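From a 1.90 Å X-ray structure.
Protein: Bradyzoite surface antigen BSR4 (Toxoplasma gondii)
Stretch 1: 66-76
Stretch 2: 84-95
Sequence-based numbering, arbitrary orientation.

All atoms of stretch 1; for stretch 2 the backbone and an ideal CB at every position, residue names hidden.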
# COMPACT_ATOMS: atom_id res chain seq x y z
N CYS A 66 -3.82 -11.79 -11.04
CA CYS A 66 -2.94 -12.83 -10.53
C CYS A 66 -1.99 -12.29 -9.48
O CYS A 66 -1.38 -11.24 -9.66
CB CYS A 66 -2.15 -13.49 -11.66
SG CYS A 66 -3.23 -14.05 -12.97
N ASP A 67 -1.86 -13.02 -8.38
CA ASP A 67 -0.83 -12.74 -7.37
C ASP A 67 0.33 -13.73 -7.57
O ASP A 67 0.21 -14.91 -7.20
CB ASP A 67 -1.39 -12.94 -5.95
CG ASP A 67 -0.42 -12.49 -4.86
OD1 ASP A 67 0.78 -12.25 -5.13
OD2 ASP A 67 -0.88 -12.35 -3.72
N PRO A 68 1.47 -13.27 -8.12
CA PRO A 68 2.50 -14.31 -8.29
C PRO A 68 3.05 -14.90 -6.99
O PRO A 68 3.80 -15.89 -7.04
CB PRO A 68 3.60 -13.58 -9.09
CG PRO A 68 2.95 -12.38 -9.64
CD PRO A 68 1.92 -11.97 -8.62
N LYS A 69 2.69 -14.33 -5.84
CA LYS A 69 3.21 -14.78 -4.54
C LYS A 69 2.35 -15.88 -3.96
O LYS A 69 2.83 -16.68 -3.17
CB LYS A 69 3.28 -13.62 -3.54
CG LYS A 69 4.18 -12.49 -3.95
CD LYS A 69 4.69 -11.74 -2.72
CE LYS A 69 5.40 -10.46 -3.13
NZ LYS A 69 6.77 -10.35 -2.56
N LYS A 70 1.07 -15.89 -4.33
CA LYS A 70 0.11 -16.88 -3.87
C LYS A 70 0.10 -18.07 -4.85
O LYS A 70 -0.65 -18.08 -5.83
CB LYS A 70 -1.26 -16.23 -3.73
CG LYS A 70 -2.32 -17.08 -3.04
CD LYS A 70 -3.33 -16.19 -2.29
CE LYS A 70 -4.70 -16.86 -2.22
NZ LYS A 70 -4.55 -18.31 -1.89
N THR A 71 0.95 -19.05 -4.56
CA THR A 71 1.18 -20.21 -5.44
C THR A 71 0.48 -21.47 -4.91
O THR A 71 -0.08 -22.28 -5.69
CB THR A 71 2.69 -20.49 -5.61
OG1 THR A 71 3.28 -20.70 -4.32
CG2 THR A 71 3.39 -19.32 -6.30
N THR A 72 0.53 -21.66 -3.60
CA THR A 72 -0.35 -22.60 -2.91
C THR A 72 -1.59 -21.74 -2.64
O THR A 72 -1.48 -20.58 -2.21
CB THR A 72 0.32 -23.19 -1.65
OG1 THR A 72 0.67 -22.14 -0.74
CG2 THR A 72 1.59 -23.94 -2.05
N ASN A 73 -2.78 -22.27 -2.92
CA ASN A 73 -3.72 -21.42 -3.64
C ASN A 73 -5.25 -21.53 -3.53
O ASN A 73 -5.82 -22.15 -2.62
CB ASN A 73 -3.37 -21.55 -5.14
CG ASN A 73 -3.52 -23.00 -5.68
OD1 ASN A 73 -3.04 -23.32 -6.77
ND2 ASN A 73 -4.22 -23.86 -4.93
N GLY A 74 -5.87 -20.79 -4.45
CA GLY A 74 -7.08 -21.16 -5.18
C GLY A 74 -6.66 -21.34 -6.65
O GLY A 74 -5.64 -21.97 -6.95
N THR A 75 -7.39 -20.75 -7.59
CA THR A 75 -7.21 -21.10 -9.00
C THR A 75 -5.99 -20.47 -9.74
O THR A 75 -5.83 -19.24 -9.81
CB THR A 75 -8.56 -21.09 -9.80
OG1 THR A 75 -8.40 -20.42 -11.05
CG2 THR A 75 -9.67 -20.42 -9.02
N VAL A 76 -5.14 -21.35 -10.28
CA VAL A 76 -3.84 -20.98 -10.86
C VAL A 76 -3.92 -20.17 -12.16
O VAL A 76 -4.75 -20.46 -13.05
CB VAL A 76 -2.96 -22.27 -11.05
CG1 VAL A 76 -1.92 -22.10 -12.16
CG2 VAL A 76 -2.27 -22.66 -9.73
N UNK A 84 3.04 -20.33 -15.32
CA UNK A 84 2.26 -20.04 -14.14
C UNK A 84 2.66 -18.65 -13.64
O UNK A 84 3.83 -18.27 -13.76
CB UNK A 84 2.47 -21.11 -13.06
N UNK A 85 1.70 -17.90 -13.11
CA UNK A 85 2.01 -16.63 -12.44
C UNK A 85 1.18 -16.50 -11.17
O UNK A 85 0.44 -15.52 -10.97
CB UNK A 85 1.75 -15.44 -13.37
N UNK A 86 1.32 -17.51 -10.32
CA UNK A 86 0.61 -17.55 -9.07
C UNK A 86 -0.87 -17.85 -9.21
O UNK A 86 -1.29 -18.70 -10.01
CB UNK A 86 0.79 -16.22 -8.34
N UNK A 87 -1.66 -17.13 -8.44
CA UNK A 87 -3.07 -17.47 -8.29
C UNK A 87 -3.98 -16.26 -8.40
O UNK A 87 -3.55 -15.12 -8.17
CB UNK A 87 -3.30 -18.16 -6.94
N UNK A 88 -5.24 -16.53 -8.76
CA UNK A 88 -6.32 -15.53 -8.80
C UNK A 88 -6.67 -14.94 -7.44
O UNK A 88 -7.02 -15.66 -6.51
CB UNK A 88 -7.58 -16.16 -9.40
N UNK A 89 -6.61 -13.61 -7.34
CA UNK A 89 -7.05 -12.86 -6.16
C UNK A 89 -7.91 -11.69 -6.65
O UNK A 89 -7.82 -11.33 -7.81
CB UNK A 89 -5.86 -12.37 -5.33
N UNK A 90 -8.72 -11.07 -5.78
CA UNK A 90 -9.37 -9.84 -6.19
C UNK A 90 -8.38 -8.69 -5.89
O UNK A 90 -7.41 -8.89 -5.12
CB UNK A 90 -10.71 -9.65 -5.47
N UNK A 91 -8.56 -7.53 -6.54
CA UNK A 91 -7.64 -6.41 -6.28
C UNK A 91 -7.81 -5.90 -4.86
O UNK A 91 -6.83 -5.62 -4.18
CB UNK A 91 -7.87 -5.27 -7.28
N UNK A 92 -9.05 -5.80 -4.42
CA UNK A 92 -9.32 -5.32 -3.08
C UNK A 92 -8.64 -6.20 -2.03
O UNK A 92 -8.16 -5.70 -1.03
CB UNK A 92 -10.83 -5.27 -2.83
N UNK A 93 -8.55 -7.50 -2.30
CA UNK A 93 -7.84 -8.43 -1.43
C UNK A 93 -6.32 -8.29 -1.51
O UNK A 93 -5.66 -8.31 -0.49
CB UNK A 93 -8.24 -9.86 -1.78
N UNK A 94 -5.76 -8.18 -2.72
CA UNK A 94 -4.32 -7.97 -2.89
C UNK A 94 -3.91 -6.64 -2.25
O UNK A 94 -2.91 -6.58 -1.55
CB UNK A 94 -3.94 -7.99 -4.37
N UNK A 95 -4.73 -5.61 -2.43
CA UNK A 95 -4.38 -4.27 -1.96
C UNK A 95 -4.69 -4.07 -0.48
O UNK A 95 -4.24 -3.09 0.16
CB UNK A 95 -5.12 -3.22 -2.79

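Position 84 lies in extended backbone (phi/psi -146/144) with its CA-to-CB bond sideways to stretch 1. The ideal CB is 4.6 Å from Val76 CG1, so a small polar or aliphatic side chain would serve. The deposited residue is Ser84, with chi1 in t and OG 3.7 Å from Val76 CG1.

At 85 the CB again points sideways, 4.7 Å from Cys66 CB and 5.0 Å from Pro68 CG. This nonpolar edge would accept alanine or a modest aliphatic group. Ala85 is found; its closest approach is made by the backbone, with Ala85 O 3.4 Å from Cys66 CB and 3.6 Å from Pro68 CA, the latter a CA-H...O contact.

Position 86 is the most restrictive. Phi is +73°, which by itself favours glycine, and the ideal CB would point toward stretch 1 and sit 1.8 Å from Asp67 O and 2.6 Å from Pro68 CA. Both are clashes, so any side chain is excluded on this backbone. Gly86 is deposited, and the bare CA uses the space: Gly86 CA lies 3.3 Å from Asp67 O in a CA-H...O contact and 3.8 Å from Pro68 CA.

The backbone at 87 pairs with stretch 1 in antiparallel register: Asp67 N donates to O of 87 (2.7 Å, 174°), and N of 87 returns a bond to Asp67 O (3.2 Å, 159°). Its CB shares a sheet face with Asp67 and lies near Asn73 CB (3.8 Å) and Thr75 O (4.0 Å), while the carbonyl of Lys70 offers an acceptor. A small hydroxyl-bearing residue, serine or threonine, would suit. The residue is Thr87, chi1 m: Thr87 OG1 donates to Lys70 O at 2.7 Å, although the placement of that carbonyl is less certain, and Thr87 CG2 packs 3.4 Å from Thr75 O.

At 88 the CB is on the face shared with Cys66, 3.6 Å from Thr75 O, and the backbone N donates to that oxygen (3.0 Å, 172°). The backbone N supplies this bond whatever the side chain, so several residue types could suit; a long polar one could reach Thr75 OG1. Glu88 extends with chi2 t, bringing OE1 to 3.5 Å from Thr75 OG1.

Position 89 points its CB toward stretch 1, 4.5 Å from Asp67 CB, with the aliphatic stem of Lys70 nearby. Valine, isoleucine or leucine would fit. Val89 places CG1 3.8 Å from Asp67 CB and 4.0 Å from Lys70 CD.

Positions 90 to 93 have no stretch 1 atom within 5.5 Å of the ideal CB. Residue 90 precedes a helix, favouring a capping Ser, Thr, Asp or Asn: Thr90 OG1 accepts a weak 3.3 Å bond from the N of 93. Stretch 1 does not constrain 91, 92 and 93, where many helix-compatible residues would suit; Leu91, Lys92 and Asp93 are deposited.

At 94 the CB points toward stretch 1, 5.4 Å from Asp67 OD2, so only a longer side chain makes contact; a basic or aliphatic one is plausible. Leu94 CD1 reaches 3.6 Å from Asp67 OD2. Position 95 is again out of reach and open to many residues; Leu95 is deposited.

Stretch 2 84-95: SAGTEVTLKDLL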
# COMPACT_ATOMS: atom_id res chain seq x y z
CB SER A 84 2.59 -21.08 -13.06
OG SER A 84 1.64 -21.07 -12.01
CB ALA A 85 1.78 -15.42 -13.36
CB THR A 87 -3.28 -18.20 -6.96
OG1 THR A 87 -2.59 -19.47 -7.04
CG2 THR A 87 -4.76 -18.48 -6.69
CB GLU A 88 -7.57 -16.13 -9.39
CG GLU A 88 -7.48 -16.35 -10.87
CD GLU A 88 -8.76 -16.93 -11.45
OE1 GLU A 88 -9.69 -17.24 -10.69
OE2 GLU A 88 -8.82 -17.08 -12.68
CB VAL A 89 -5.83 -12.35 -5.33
CG1 VAL A 89 -5.01 -13.54 -4.81
CG2 VAL A 89 -4.91 -11.41 -6.17
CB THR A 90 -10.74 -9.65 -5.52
OG1 THR A 90 -10.55 -9.42 -4.12
CG2 THR A 90 -11.60 -10.91 -5.75
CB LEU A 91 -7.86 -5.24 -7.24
CG LEU A 91 -6.95 -5.15 -8.45
CD1 LEU A 91 -7.35 -3.91 -9.20
CD2 LEU A 91 -5.45 -5.13 -8.06
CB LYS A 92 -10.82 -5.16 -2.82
CG LYS A 92 -11.49 -6.35 -2.23
CD LYS A 92 -12.97 -6.10 -1.90
CE LYS A 92 -13.18 -5.18 -0.70
NZ LYS A 92 -12.59 -5.63 0.59
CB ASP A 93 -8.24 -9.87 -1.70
CG ASP A 93 -9.57 -10.25 -1.05
OD1 ASP A 93 -10.09 -9.47 -0.22
OD2 ASP A 93 -10.08 -11.33 -1.39
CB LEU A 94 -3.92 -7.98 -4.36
CG LEU A 94 -2.42 -7.76 -4.68
CD1 LEU A 94 -1.51 -8.81 -4.09
CD2 LEU A 94 -2.20 -7.74 -6.13
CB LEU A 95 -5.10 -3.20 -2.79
CG LEU A 95 -4.61 -3.16 -4.26
CD1 LEU A 95 -5.34 -2.13 -5.05
CD2 LEU A 95 -3.06 -2.98 -4.42
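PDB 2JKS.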